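Local coordinates for acetyl-CoA hydrolase/transferase family protein (Porphyromonas gingivalis, PDB 2NVV) that probably transfers coenzyme A from acetyl-CoA to an acceptor acid or hydrolyses the thioester, and carries a bound zinc ion, at residues T140-L145 with L330-Y335; I348-A353 with I390-S395; K119-I124 with L151-I156. All blocks are in the same frame, centred on the assembly; numbering follows the deposited sequence.

Contact 1: residues T140-L145 with L330-Y335; sequences TGVGIL and LRPQEY
Q333 reaches back along the glycine turn at G143. Q333 CB is 4.1 Å from G143 O. Its CG, set between the backbone N and the carbonyl carbon (chi1 63°), is closer to the same oxygen, and from there the chain runs on extended, alongside I144. Q333 CD packs against I144 CG2 at 3.6 Å, while Q333 OE1 lies 3.2 Å from G143 CA. NE2 points onward to the backbone oxygens of L105 and G60. At the backbone, Q333 N donates to G143 O (3.0 Å, N-H...O angle 153°), the donor tilted 20° from the carbonyl plane. V142 forms the apolar half of the contact: V142 CG1 meets P332 CG at 3.7 Å, and V142 CG2 meets L330 CB at 3.8 Å. G143 has positive phi within the type II' turn V142 to L145, a conformation that favours glycine. With the side-chain nitrogen NE2 bonded to L105 O and G60 O, and the backbone bond at its root, the side chain of Q333 is probably fixed at both ends, about 7 Å from the side chain of E284, the predicted thioester-forming glutamate.

Contact 2: residues I348-A353 with I390-S395; sequences ITINTA and IFTTPS
F391 and N351 are paired on one face of two parallel strands, with I350, I390 and T392 on the other. With CG of F391 anti to its carbonyl carbon (chi1 -85°), the ring swings toward the neighbouring strand and brings F391 CE1 to 3.7 Å from N351 CB. T352 O meets the same ring at its edge, 3.5 Å from F391 CD1. The amide of N351 looks elsewhere: its ND2 bonds to Q256 OE1 on the adjoining strand. On the opposite face the contact is made by methyl groups. I350 CG2 lies 4.2 Å from I390 CG2 and 4.0 Å from T392 CG2, the I350 and T392 side chains crossing at a slant, and helix 226-245 covers I390 and T392. Between the faces the backbones bond in parallel register: I390 N to T349 O, N351 N to I390 O (2.9 Å, nearly straight at 170°), and T392 N to N351 O (2.8 Å). T392 OG1 adds a weak bond to that last oxygen. T392 lies beside V262 of the predicted CoA site, and N351 about 5 Å, side chain to side chain, from E284, the predicted active-site glutamate. Two adjacent inner strands of a mixed five-stranded sheet meet here, an alpha/beta layout consistent with the Rossmann-type clan of the C-terminal family.

Contact 3: residues K119-I124 with L151-I156; sequences KVDVAI and LADRII
D121 O takes two backbone N-H groups at once, a feature outside regular parallel pairing. R154 N approaches D121 O in the carbonyl plane at 3.2 Å, whereas D153 N comes to D121 O from above that plane, 54° out of it, at 3.0 Å. The doubling occurs where both chains kink, D121 and D153 each having a helix-like backbone, and is followed by regular parallel pairing, A123 N to R154 O and I156 N to A123 O (2.8 Å, 171°). The two aspartates run alongside each other with their carboxylate planes turned 71° apart, D121 OD1 to D153 OD1 4.0 Å; K119 NZ sits close to both, weakly bonded to D121 OD1 and in a long salt bridge with D153 OD1 (3.6 Å), and would be expected to ease their repulsion. R154 runs extended from CG to NE, its guanidinium turning one face to V122 CG1 and D121 O. Further along, I124 CD1 meets I156 CD1 at 3.4 Å, while A123 CB, on the face away from I124, touches A152 CB. Strands 122-127 and 154-160 lie inside the seven-stranded parallel sheet, between strand 20-23, whose N20 bonds D121 OD2, and strand 206-212. R154 reaches D19 and F14 O, and V35 of helix 35-47 packs over I124 and I156.

From the N terminus, contact 3 opens first, at K119-I124. The chain then passes through T140-L145, which begins contact 1, and returns along helix 145-151 to L151-I156, closing contact 3 as a short local loop between neighbouring strands of the N-terminal sheet. Contacts 1 and 3 therefore cross, and their centres are about 17 Å apart. Contact 1 closes much later, at L330-Y335, joining a loop of the N-terminal part of the protein to its C-terminal part. Only then does contact 2 open and close, between I348-A353 and I390-S395, binding strands within the second sheet. It lies about 37 Å from contact 3, centre to centre, across the chain's middle.

Contact 1: residues T140-L145 with L330-Y335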
ATOM      1  N   THR A 140      -6.867 -17.810  22.192  1.00  6.90           N
ATOM      2  CA  THR A 140      -6.232 -18.146  20.922  1.00  6.39           C
ATOM      3  C   THR A 140      -6.162 -17.073  19.829  1.00  6.39           C
ATOM      4  O   THR A 140      -5.671 -17.347  18.737  1.00  6.39           O
ATOM      5  CB  THR A 140      -6.892 -19.417  20.346  1.00  6.43           C
ATOM      6  OG1 THR A 140      -8.317 -19.249  20.316  1.00  7.68           O
ATOM      7  CG2 THR A 140      -6.542 -20.627  21.209  1.00  6.39           C
ATOM      8  N   GLY A 141      -6.639 -15.864  20.119  1.00  6.39           N
ATOM      9  CA  GLY A 141      -6.601 -14.797  19.134  1.00  6.39           C
ATOM     10  C   GLY A 141      -6.352 -13.475  19.820  1.00  6.39           C
ATOM     11  O   GLY A 141      -6.932 -13.231  20.865  1.00  6.47           O
ATOM     12  N   VAL A 142      -5.506 -12.617  19.255  1.00  6.39           N
ATOM     13  CA  VAL A 142      -5.215 -11.325  19.886  1.00  6.39           C
ATOM     14  C   VAL A 142      -5.957 -10.135  19.278  1.00  6.39           C
ATOM     15  O   VAL A 142      -6.624  -9.395  19.987  1.00  6.39           O
ATOM     16  CB  VAL A 142      -3.697 -11.020  19.880  1.00  6.39           C
ATOM     17  CG1 VAL A 142      -3.424  -9.739  20.681  1.00  6.39           C
ATOM     18  CG2 VAL A 142      -2.928 -12.197  20.494  1.00  6.39           C
ATOM     19  N   GLY A 143      -5.831  -9.945  17.973  1.00  6.39           N
ATOM     20  CA  GLY A 143      -6.511  -8.849  17.309  1.00  6.39           C
ATOM     21  C   GLY A 143      -6.116  -7.472  17.801  1.00  6.39           C
ATOM     22  O   GLY A 143      -4.950  -7.080  17.711  1.00  6.39           O
ATOM     23  N   ILE A 144      -7.098  -6.730  18.309  1.00  6.53           N
ATOM     24  CA  ILE A 144      -6.868  -5.386  18.828  1.00  6.39           C
ATOM     25  C   ILE A 144      -7.103  -5.339  20.334  1.00  6.39           C
ATOM     26  O   ILE A 144      -7.409  -4.294  20.886  1.00  6.39           O
ATOM     27  CB  ILE A 144      -7.802  -4.351  18.149  1.00  6.39           C
ATOM     28  CG1 ILE A 144      -9.263  -4.642  18.505  1.00  6.39           C
ATOM     29  CG2 ILE A 144      -7.604  -4.397  16.647  1.00  6.39           C
ATOM     30  CD1 ILE A 144     -10.261  -3.695  17.872  1.00  6.39           C
ATOM     31  N   LEU A 145      -6.939  -6.482  20.985  1.00  6.39           N
ATOM     32  CA  LEU A 145      -7.133  -6.613  22.418  1.00  6.39           C
ATOM     33  C   LEU A 145      -6.539  -5.502  23.271  1.00  6.39           C
ATOM     34  O   LEU A 145      -7.267  -4.783  23.953  1.00  6.49           O
ATOM     35  CB  LEU A 145      -6.572  -7.955  22.894  1.00  6.39           C
ATOM     36  CG  LEU A 145      -6.544  -8.210  24.409  1.00  6.39           C
ATOM     37  CD1 LEU A 145      -7.913  -8.639  24.900  1.00  6.66           C
ATOM     38  CD2 LEU A 145      -5.536  -9.294  24.722  1.00  6.39           C
ATOM     39  N   LEU A 330       1.722 -15.393  19.527  1.00  6.39           N
ATOM     40  CA  LEU A 330       0.590 -14.623  19.029  1.00  6.39           C
ATOM     41  C   LEU A 330       0.751 -13.142  19.368  1.00  6.39           C
ATOM     42  O   LEU A 330       1.043 -12.780  20.511  1.00  6.39           O
ATOM     43  CB  LEU A 330      -0.716 -15.167  19.611  1.00  7.08           C
ATOM     44  CG  LEU A 330      -0.997 -16.650  19.357  1.00  6.39           C
ATOM     45  CD1 LEU A 330      -2.368 -16.999  19.880  1.00  6.39           C
ATOM     46  CD2 LEU A 330      -0.927 -16.949  17.885  1.00  6.39           C
ATOM     47  N   ARG A 331       0.550 -12.294  18.360  1.00  7.35           N
ATOM     48  CA  ARG A 331       0.699 -10.849  18.510  1.00  6.39           C
ATOM     49  C   ARG A 331      -0.562 -10.091  18.086  1.00  6.39           C
ATOM     50  O   ARG A 331      -1.449 -10.644  17.423  1.00  6.39           O
ATOM     51  CB  ARG A 331       1.859 -10.352  17.642  1.00  6.39           C
ATOM     52  CG  ARG A 331       3.153 -11.155  17.716  1.00  6.72           C
ATOM     53  CD  ARG A 331       4.058 -10.748  16.561  1.00  6.39           C
ATOM     54  NE  ARG A 331       5.302 -11.510  16.484  1.00  6.39           N
ATOM     55  CZ  ARG A 331       6.376 -11.258  17.227  1.00  6.39           C
ATOM     56  NH1 ARG A 331       7.470 -12.001  17.092  1.00  6.39           N
ATOM     57  NH2 ARG A 331       6.363 -10.259  18.106  1.00  6.39           N
ATOM     58  N   PRO A 332      -0.663  -8.810  18.481  1.00  7.40           N
ATOM     59  CA  PRO A 332      -1.836  -8.022  18.095  1.00  6.79           C
ATOM     60  C   PRO A 332      -1.637  -7.803  16.605  1.00  6.39           C
ATOM     61  O   PRO A 332      -0.507  -7.793  16.151  1.00  6.39           O
ATOM     62  CB  PRO A 332      -1.662  -6.730  18.893  1.00  6.39           C
ATOM     63  CG  PRO A 332      -0.835  -7.157  20.082  1.00  6.39           C
ATOM     64  CD  PRO A 332       0.175  -8.063  19.435  1.00  6.39           C
ATOM     65  N   GLN A 333      -2.713  -7.632  15.848  1.00  6.39           N
ATOM     66  CA  GLN A 333      -2.597  -7.441  14.400  1.00  6.54           C
ATOM     67  C   GLN A 333      -1.793  -6.183  14.063  1.00  6.39           C
ATOM     68  O   GLN A 333      -1.301  -6.013  12.941  1.00  6.39           O
ATOM     69  CB  GLN A 333      -3.991  -7.385  13.764  1.00  6.39           C
ATOM     70  CG  GLN A 333      -4.856  -6.222  14.208  1.00  6.39           C
ATOM     71  CD  GLN A 333      -6.327  -6.472  13.930  1.00  6.39           C
ATOM     72  OE1 GLN A 333      -6.928  -7.380  14.509  1.00  6.79           O
ATOM     73  NE2 GLN A 333      -6.913  -5.681  13.041  1.00  6.39           N
ATOM     74  N   GLU A 334      -1.645  -5.302  15.041  1.00  6.39           N
ATOM     75  CA  GLU A 334      -0.871  -4.094  14.825  1.00  6.39           C
ATOM     76  C   GLU A 334       0.570  -4.491  14.569  1.00  6.39           C
ATOM     77  O   GLU A 334       1.299  -3.798  13.874  1.00  7.04           O
ATOM     78  CB  GLU A 334      -0.954  -3.178  16.048  1.00  6.39           C
ATOM     79  CG  GLU A 334       0.112  -2.097  16.082  1.00  6.42           C
ATOM     80  CD  GLU A 334      -0.274  -0.910  16.947  1.00  6.96           C
ATOM     81  OE1 GLU A 334      -0.875  -1.109  18.028  1.00  6.56           O
ATOM     82  OE2 GLU A 334       0.039   0.230  16.541  1.00  7.80           O
ATOM     83  N   TYR A 335       0.971  -5.622  15.137  1.00  6.39           N
ATOM     84  CA  TYR A 335       2.329  -6.129  14.961  1.00  6.39           C
ATOM     85  C   TYR A 335       2.433  -7.283  13.973  1.00  6.61           C
ATOM     86  O   TYR A 335       3.333  -7.302  13.150  1.00  7.41           O
ATOM     87  CB  TYR A 335       2.908  -6.558  16.295  1.00  6.39           C
ATOM     88  CG  TYR A 335       3.208  -5.396  17.205  1.00  6.39           C
ATOM     89  CD1 TYR A 335       2.215  -4.834  18.012  1.00  6.39           C
ATOM     90  CD2 TYR A 335       4.489  -4.839  17.242  1.00  6.39           C
ATOM     91  CE1 TYR A 335       2.495  -3.749  18.832  1.00  6.51           C
ATOM     92  CE2 TYR A 335       4.776  -3.756  18.051  1.00  6.58           C
ATOM     93  CZ  TYR A 335       3.783  -3.214  18.845  1.00  6.39           C
ATOM     94  OH  TYR A 335       4.094  -2.143  19.649  1.00  6.39           O
TER

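Contact 2: residues I348-A353 with I390-S395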
ATOM      1  N   ILE A 348       7.719 -13.243   2.739  1.00  6.63           N
ATOM      2  CA  ILE A 348       7.196 -13.615   1.435  1.00  6.39           C
ATOM      3  C   ILE A 348       5.711 -13.851   1.671  1.00  6.39           C
ATOM      4  O   ILE A 348       5.340 -14.666   2.511  1.00  6.39           O
ATOM      5  CB  ILE A 348       7.881 -14.898   0.902  1.00  6.72           C
ATOM      6  CG1 ILE A 348       9.343 -14.586   0.577  1.00  6.39           C
ATOM      7  CG2 ILE A 348       7.135 -15.430  -0.336  1.00  6.39           C
ATOM      8  CD1 ILE A 348      10.164 -15.777   0.232  1.00  6.39           C
ATOM      9  N   THR A 349       4.869 -13.129   0.935  1.00  6.39           N
ATOM     10  CA  THR A 349       3.426 -13.226   1.112  1.00  6.39           C
ATOM     11  C   THR A 349       2.709 -13.952  -0.016  1.00  6.39           C
ATOM     12  O   THR A 349       3.000 -13.730  -1.191  1.00  6.39           O
ATOM     13  CB  THR A 349       2.794 -11.818   1.288  1.00  6.39           C
ATOM     14  OG1 THR A 349       2.968 -11.060   0.097  1.00  6.39           O
ATOM     15  CG2 THR A 349       3.455 -11.070   2.427  1.00  6.39           C
ATOM     16  N   ILE A 350       1.764 -14.813   0.364  1.00  7.30           N
ATOM     17  CA  ILE A 350       0.974 -15.597  -0.576  1.00  7.15           C
ATOM     18  C   ILE A 350      -0.497 -15.457  -0.190  1.00  6.39           C
ATOM     19  O   ILE A 350      -0.921 -15.933   0.862  1.00  6.39           O
ATOM     20  CB  ILE A 350       1.375 -17.082  -0.516  1.00  6.39           C
ATOM     21  CG1 ILE A 350       2.900 -17.201  -0.473  1.00  6.39           C
ATOM     22  CG2 ILE A 350       0.835 -17.819  -1.734  1.00  6.39           C
ATOM     23  CD1 ILE A 350       3.382 -18.476   0.162  1.00  6.39           C
ATOM     24  N   ASN A 351      -1.271 -14.810  -1.055  1.00  6.39           N
ATOM     25  CA  ASN A 351      -2.677 -14.567  -0.802  1.00  6.39           C
ATOM     26  C   ASN A 351      -3.536 -14.977  -1.979  1.00  6.39           C
ATOM     27  O   ASN A 351      -3.026 -15.179  -3.075  1.00  6.50           O
ATOM     28  CB  ASN A 351      -2.866 -13.087  -0.497  1.00  6.39           C
ATOM     29  CG  ASN A 351      -2.315 -12.706   0.864  1.00  6.39           C
ATOM     30  OD1 ASN A 351      -2.978 -12.887   1.879  1.00  6.39           O
ATOM     31  ND2 ASN A 351      -1.092 -12.193   0.894  1.00  6.89           N
ATOM     32  N   THR A 352      -4.844 -15.090  -1.746  1.00  6.39           N
ATOM     33  CA  THR A 352      -5.779 -15.489  -2.789  1.00  6.60           C
ATOM     34  C   THR A 352      -6.399 -14.310  -3.531  1.00  6.97           C
ATOM     35  O   THR A 352      -6.372 -13.165  -3.062  1.00  7.01           O
ATOM     36  CB  THR A 352      -6.932 -16.314  -2.217  1.00  7.13           C
ATOM     37  OG1 THR A 352      -7.869 -15.442  -1.588  1.00  7.35           O
ATOM     38  CG2 THR A 352      -6.424 -17.307  -1.197  1.00  7.84           C
ATOM     39  N   ALA A 353      -6.971 -14.593  -4.695  1.00  7.29           N
ATOM     40  CA  ALA A 353      -7.607 -13.551  -5.482  1.00  7.92           C
ATOM     41  C   ALA A 353      -8.983 -14.023  -5.910  1.00  7.49           C
ATOM     42  O   ALA A 353      -9.112 -15.157  -6.351  1.00  7.22           O
ATOM     43  CB  ALA A 353      -6.763 -13.240  -6.696  1.00  6.48           C
ATOM     44  N   ILE A 390       2.822 -12.767  -3.823  1.00  6.39           N
ATOM     45  CA  ILE A 390       2.245 -13.779  -4.692  1.00  6.39           C
ATOM     46  C   ILE A 390       0.736 -13.893  -4.508  1.00  6.39           C
ATOM     47  O   ILE A 390       0.215 -13.810  -3.396  1.00  6.39           O
ATOM     48  CB  ILE A 390       2.861 -15.163  -4.404  1.00  6.95           C
ATOM     49  CG1 ILE A 390       4.381 -15.098  -4.545  1.00  6.39           C
ATOM     50  CG2 ILE A 390       2.263 -16.205  -5.343  1.00  6.39           C
ATOM     51  CD1 ILE A 390       5.090 -16.335  -4.034  1.00  6.39           C
ATOM     52  N   PHE A 391       0.036 -14.079  -5.612  1.00  6.41           N
ATOM     53  CA  PHE A 391      -1.401 -14.243  -5.567  1.00  7.33           C
ATOM     54  C   PHE A 391      -1.761 -15.531  -6.293  1.00  6.39           C
ATOM     55  O   PHE A 391      -1.316 -15.780  -7.420  1.00  6.39           O
ATOM     56  CB  PHE A 391      -2.088 -13.038  -6.196  1.00  6.39           C
ATOM     57  CG  PHE A 391      -2.278 -11.901  -5.241  1.00  6.70           C
ATOM     58  CD1 PHE A 391      -3.328 -11.923  -4.316  1.00  6.46           C
ATOM     59  CD2 PHE A 391      -1.398 -10.821  -5.235  1.00  6.91           C
ATOM     60  CE1 PHE A 391      -3.503 -10.880  -3.396  1.00  6.39           C
ATOM     61  CE2 PHE A 391      -1.560  -9.774  -4.321  1.00  6.66           C
ATOM     62  CZ  PHE A 391      -2.619  -9.805  -3.396  1.00  6.39           C
ATOM     63  N   THR A 392      -2.541 -16.364  -5.616  1.00  6.39           N
ATOM     64  CA  THR A 392      -2.977 -17.639  -6.162  1.00  6.39           C
ATOM     65  C   THR A 392      -4.470 -17.628  -6.412  1.00  6.39           C
ATOM     66  O   THR A 392      -5.201 -16.866  -5.795  1.00  6.98           O
ATOM     67  CB  THR A 392      -2.689 -18.768  -5.196  1.00  6.69           C
ATOM     68  OG1 THR A 392      -3.313 -18.456  -3.953  1.00  6.39           O
ATOM     69  CG2 THR A 392      -1.199 -18.941  -4.990  1.00  6.39           C
ATOM     70  N   THR A 393      -4.912 -18.494  -7.315  1.00  6.39           N
ATOM     71  CA  THR A 393      -6.328 -18.598  -7.647  1.00  6.39           C
ATOM     72  C   THR A 393      -6.585 -19.618  -8.751  1.00  7.36           C
ATOM     73  O   THR A 393      -5.861 -19.666  -9.758  1.00  6.39           O
ATOM     74  CB  THR A 393      -6.912 -17.265  -8.162  1.00  6.39           C
ATOM     75  OG1 THR A 393      -8.264 -17.469  -8.576  1.00  6.39           O
ATOM     76  CG2 THR A 393      -6.122 -16.754  -9.369  1.00  6.39           C
ATOM     77  N   PRO A 394      -7.604 -20.471  -8.569  1.00  7.12           N
ATOM     78  CA  PRO A 394      -7.882 -21.435  -9.630  1.00  6.41           C
ATOM     79  C   PRO A 394      -8.221 -20.568 -10.835  1.00  6.39           C
ATOM     80  O   PRO A 394      -8.763 -19.482 -10.673  1.00  6.39           O
ATOM     81  CB  PRO A 394      -9.076 -22.216  -9.078  1.00  6.39           C
ATOM     82  CG  PRO A 394      -9.722 -21.252  -8.115  1.00  6.46           C
ATOM     83  CD  PRO A 394      -8.529 -20.647  -7.436  1.00  6.39           C
ATOM     84  N   SER A 395      -7.879 -21.020 -12.033  1.00  7.69           N
ATOM     85  CA  SER A 395      -8.134 -20.226 -13.238  1.00  7.25           C
ATOM     86  C   SER A 395      -9.609 -19.987 -13.544  1.00  6.39           C
ATOM     87  O   SER A 395      -9.974 -18.930 -14.054  1.00  6.39           O
ATOM     88  CB  SER A 395      -7.470 -20.885 -14.452  1.00  6.63           C
ATOM     89  OG  SER A 395      -8.135 -22.082 -14.819  1.00  7.52           O
TER

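Contact 3: residues K119-I124 with L151-I156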
ATOM      1  N   LYS A 119     -15.386   6.781  20.261  1.00 13.62           N
ATOM      2  CA  LYS A 119     -15.038   6.218  21.552  1.00 14.09           C
ATOM      3  C   LYS A 119     -15.345   4.716  21.621  1.00 13.12           C
ATOM      4  O   LYS A 119     -16.174   4.207  20.876  1.00 13.42           O
ATOM      5  CB  LYS A 119     -15.836   6.934  22.648  1.00 14.96           C
ATOM      6  CG  LYS A 119     -15.590   6.379  24.044  1.00 17.97           C
ATOM      7  CD  LYS A 119     -16.855   6.368  24.909  1.00 19.25           C
ATOM      8  CE  LYS A 119     -17.357   7.770  25.227  1.00 20.46           C
ATOM      9  NZ  LYS A 119     -18.508   7.749  26.180  1.00 19.13           N
ATOM     10  N   VAL A 120     -14.651   4.019  22.514  1.00 10.87           N
ATOM     11  CA  VAL A 120     -14.881   2.599  22.747  1.00 10.05           C
ATOM     12  C   VAL A 120     -15.540   2.602  24.129  1.00 10.42           C
ATOM     13  O   VAL A 120     -14.891   2.908  25.135  1.00 11.45           O
ATOM     14  CB  VAL A 120     -13.569   1.784  22.844  1.00  8.51           C
ATOM     15  CG1 VAL A 120     -13.903   0.318  22.988  1.00  7.92           C
ATOM     16  CG2 VAL A 120     -12.701   2.004  21.626  1.00  7.16           C
ATOM     17  N   ASP A 121     -16.827   2.285  24.180  1.00  9.18           N
ATOM     18  CA  ASP A 121     -17.544   2.285  25.446  1.00  8.39           C
ATOM     19  C   ASP A 121     -17.248   1.065  26.309  1.00  7.94           C
ATOM     20  O   ASP A 121     -16.955   1.178  27.498  1.00  6.39           O
ATOM     21  CB  ASP A 121     -19.039   2.386  25.174  1.00 10.87           C
ATOM     22  CG  ASP A 121     -19.420   3.724  24.606  1.00 12.12           C
ATOM     23  OD1 ASP A 121     -19.380   4.719  25.356  1.00 12.87           O
ATOM     24  OD2 ASP A 121     -19.743   3.783  23.407  1.00 12.14           O
ATOM     25  N   VAL A 122     -17.330  -0.108  25.707  1.00  6.85           N
ATOM     26  CA  VAL A 122     -17.050  -1.328  26.433  1.00  7.09           C
ATOM     27  C   VAL A 122     -16.260  -2.300  25.561  1.00  6.44           C
ATOM     28  O   VAL A 122     -16.296  -2.237  24.322  1.00  6.39           O
ATOM     29  CB  VAL A 122     -18.378  -1.978  26.966  1.00  6.67           C
ATOM     30  CG1 VAL A 122     -19.570  -1.459  26.175  1.00  7.71           C
ATOM     31  CG2 VAL A 122     -18.320  -3.481  26.885  1.00  6.39           C
ATOM     32  N   ALA A 123     -15.505  -3.170  26.232  1.00  7.55           N
ATOM     33  CA  ALA A 123     -14.705  -4.183  25.572  1.00  6.42           C
ATOM     34  C   ALA A 123     -15.141  -5.532  26.123  1.00  7.10           C
ATOM     35  O   ALA A 123     -15.147  -5.734  27.343  1.00  7.54           O
ATOM     36  CB  ALA A 123     -13.231  -3.951  25.862  1.00  6.39           C
ATOM     37  N   ILE A 124     -15.545  -6.440  25.236  1.00  6.39           N
ATOM     38  CA  ILE A 124     -15.932  -7.784  25.659  1.00  6.39           C
ATOM     39  C   ILE A 124     -14.743  -8.652  25.260  1.00  6.39           C
ATOM     40  O   ILE A 124     -14.364  -8.668  24.093  1.00  6.39           O
ATOM     41  CB  ILE A 124     -17.171  -8.316  24.915  1.00  6.49           C
ATOM     42  CG1 ILE A 124     -18.223  -7.217  24.731  1.00  6.39           C
ATOM     43  CG2 ILE A 124     -17.749  -9.492  25.683  1.00  6.39           C
ATOM     44  CD1 ILE A 124     -18.890  -6.757  25.978  1.00  6.39           C
ATOM     45  N   LEU A 151      -8.623   1.708  25.737  1.00  7.54           N
ATOM     46  CA  LEU A 151      -9.595   2.743  25.409  1.00  7.53           C
ATOM     47  C   LEU A 151     -11.011   2.604  25.973  1.00  6.83           C
ATOM     48  O   LEU A 151     -11.716   3.606  26.084  1.00  6.46           O
ATOM     49  CB  LEU A 151      -9.690   2.868  23.890  1.00  7.33           C
ATOM     50  CG  LEU A 151      -8.792   3.819  23.092  1.00  6.39           C
ATOM     51  CD1 LEU A 151      -7.467   4.054  23.788  1.00  6.39           C
ATOM     52  CD2 LEU A 151      -8.606   3.222  21.691  1.00  6.41           C
ATOM     53  N   ALA A 152     -11.434   1.383  26.306  1.00  6.88           N
ATOM     54  CA  ALA A 152     -12.790   1.144  26.819  1.00  6.39           C
ATOM     55  C   ALA A 152     -13.063   1.716  28.194  1.00  6.39           C
ATOM     56  O   ALA A 152     -12.187   1.735  29.049  1.00  6.39           O
ATOM     57  CB  ALA A 152     -13.096  -0.352  26.824  1.00  6.39           C
ATOM     58  N   ASP A 153     -14.295   2.178  28.398  1.00  6.39           N
ATOM     59  CA  ASP A 153     -14.725   2.727  29.676  1.00  6.68           C
ATOM     60  C   ASP A 153     -14.909   1.576  30.671  1.00  6.46           C
ATOM     61  O   ASP A 153     -14.587   1.697  31.856  1.00  6.39           O
ATOM     62  CB  ASP A 153     -16.052   3.461  29.513  1.00  9.16           C
ATOM     63  CG  ASP A 153     -15.898   4.827  28.881  1.00 10.63           C
ATOM     64  OD1 ASP A 153     -16.925   5.378  28.426  1.00 10.52           O
ATOM     65  OD2 ASP A 153     -14.765   5.359  28.853  1.00 11.08           O
ATOM     66  N   ARG A 154     -15.447   0.464  30.183  1.00  6.39           N
ATOM     67  CA  ARG A 154     -15.664  -0.708  31.024  1.00  6.99           C
ATOM     68  C   ARG A 154     -15.380  -1.982  30.243  1.00  6.39           C
ATOM     69  O   ARG A 154     -15.546  -2.027  29.020  1.00  6.39           O
ATOM     70  CB  ARG A 154     -17.091  -0.715  31.577  1.00  6.90           C
ATOM     71  CG  ARG A 154     -18.140  -0.358  30.556  1.00  7.62           C
ATOM     72  CD  ARG A 154     -19.517  -0.171  31.190  1.00  6.93           C
ATOM     73  NE  ARG A 154     -20.532   0.088  30.167  1.00  7.47           N
ATOM     74  CZ  ARG A 154     -20.594   1.199  29.448  1.00  6.51           C
ATOM     75  NH1 ARG A 154     -19.704   2.159  29.647  1.00  7.46           N
ATOM     76  NH2 ARG A 154     -21.520   1.344  28.510  1.00  6.57           N
ATOM     77  N   ILE A 155     -14.932  -3.012  30.959  1.00  6.75           N
ATOM     78  CA  ILE A 155     -14.583  -4.289  30.346  1.00  7.50           C
ATOM     79  C   ILE A 155     -15.408  -5.446  30.865  1.00  6.73           C
ATOM     80  O   ILE A 155     -15.600  -5.589  32.068  1.00  6.39           O
ATOM     81  CB  ILE A 155     -13.099  -4.619  30.582  1.00  6.39           C
ATOM     82  CG1 ILE A 155     -12.223  -3.522  29.973  1.00  6.39           C
ATOM     83  CG2 ILE A 155     -12.762  -5.981  29.989  1.00  7.08           C
ATOM     84  CD1 ILE A 155     -10.756  -3.666  30.280  1.00  6.39           C
ATOM     85  N   ILE A 156     -15.899  -6.271  29.942  1.00  7.66           N
ATOM     86  CA  ILE A 156     -16.679  -7.451  30.291  1.00  8.31           C
ATOM     87  C   ILE A 156     -15.832  -8.665  29.939  1.00  8.07           C
ATOM     88  O   ILE A 156     -15.602  -8.949  28.769  1.00  8.40           O
ATOM     89  CB  ILE A 156     -18.003  -7.523  29.496  1.00  7.68           C
ATOM     90  CG1 ILE A 156     -18.911  -6.348  29.880  1.00  7.64           C
ATOM     91  CG2 ILE A 156     -18.687  -8.854  29.762  1.00  6.94           C
ATOM     92  CD1 ILE A 156     -20.218  -6.307  29.105  1.00  8.23           C
TER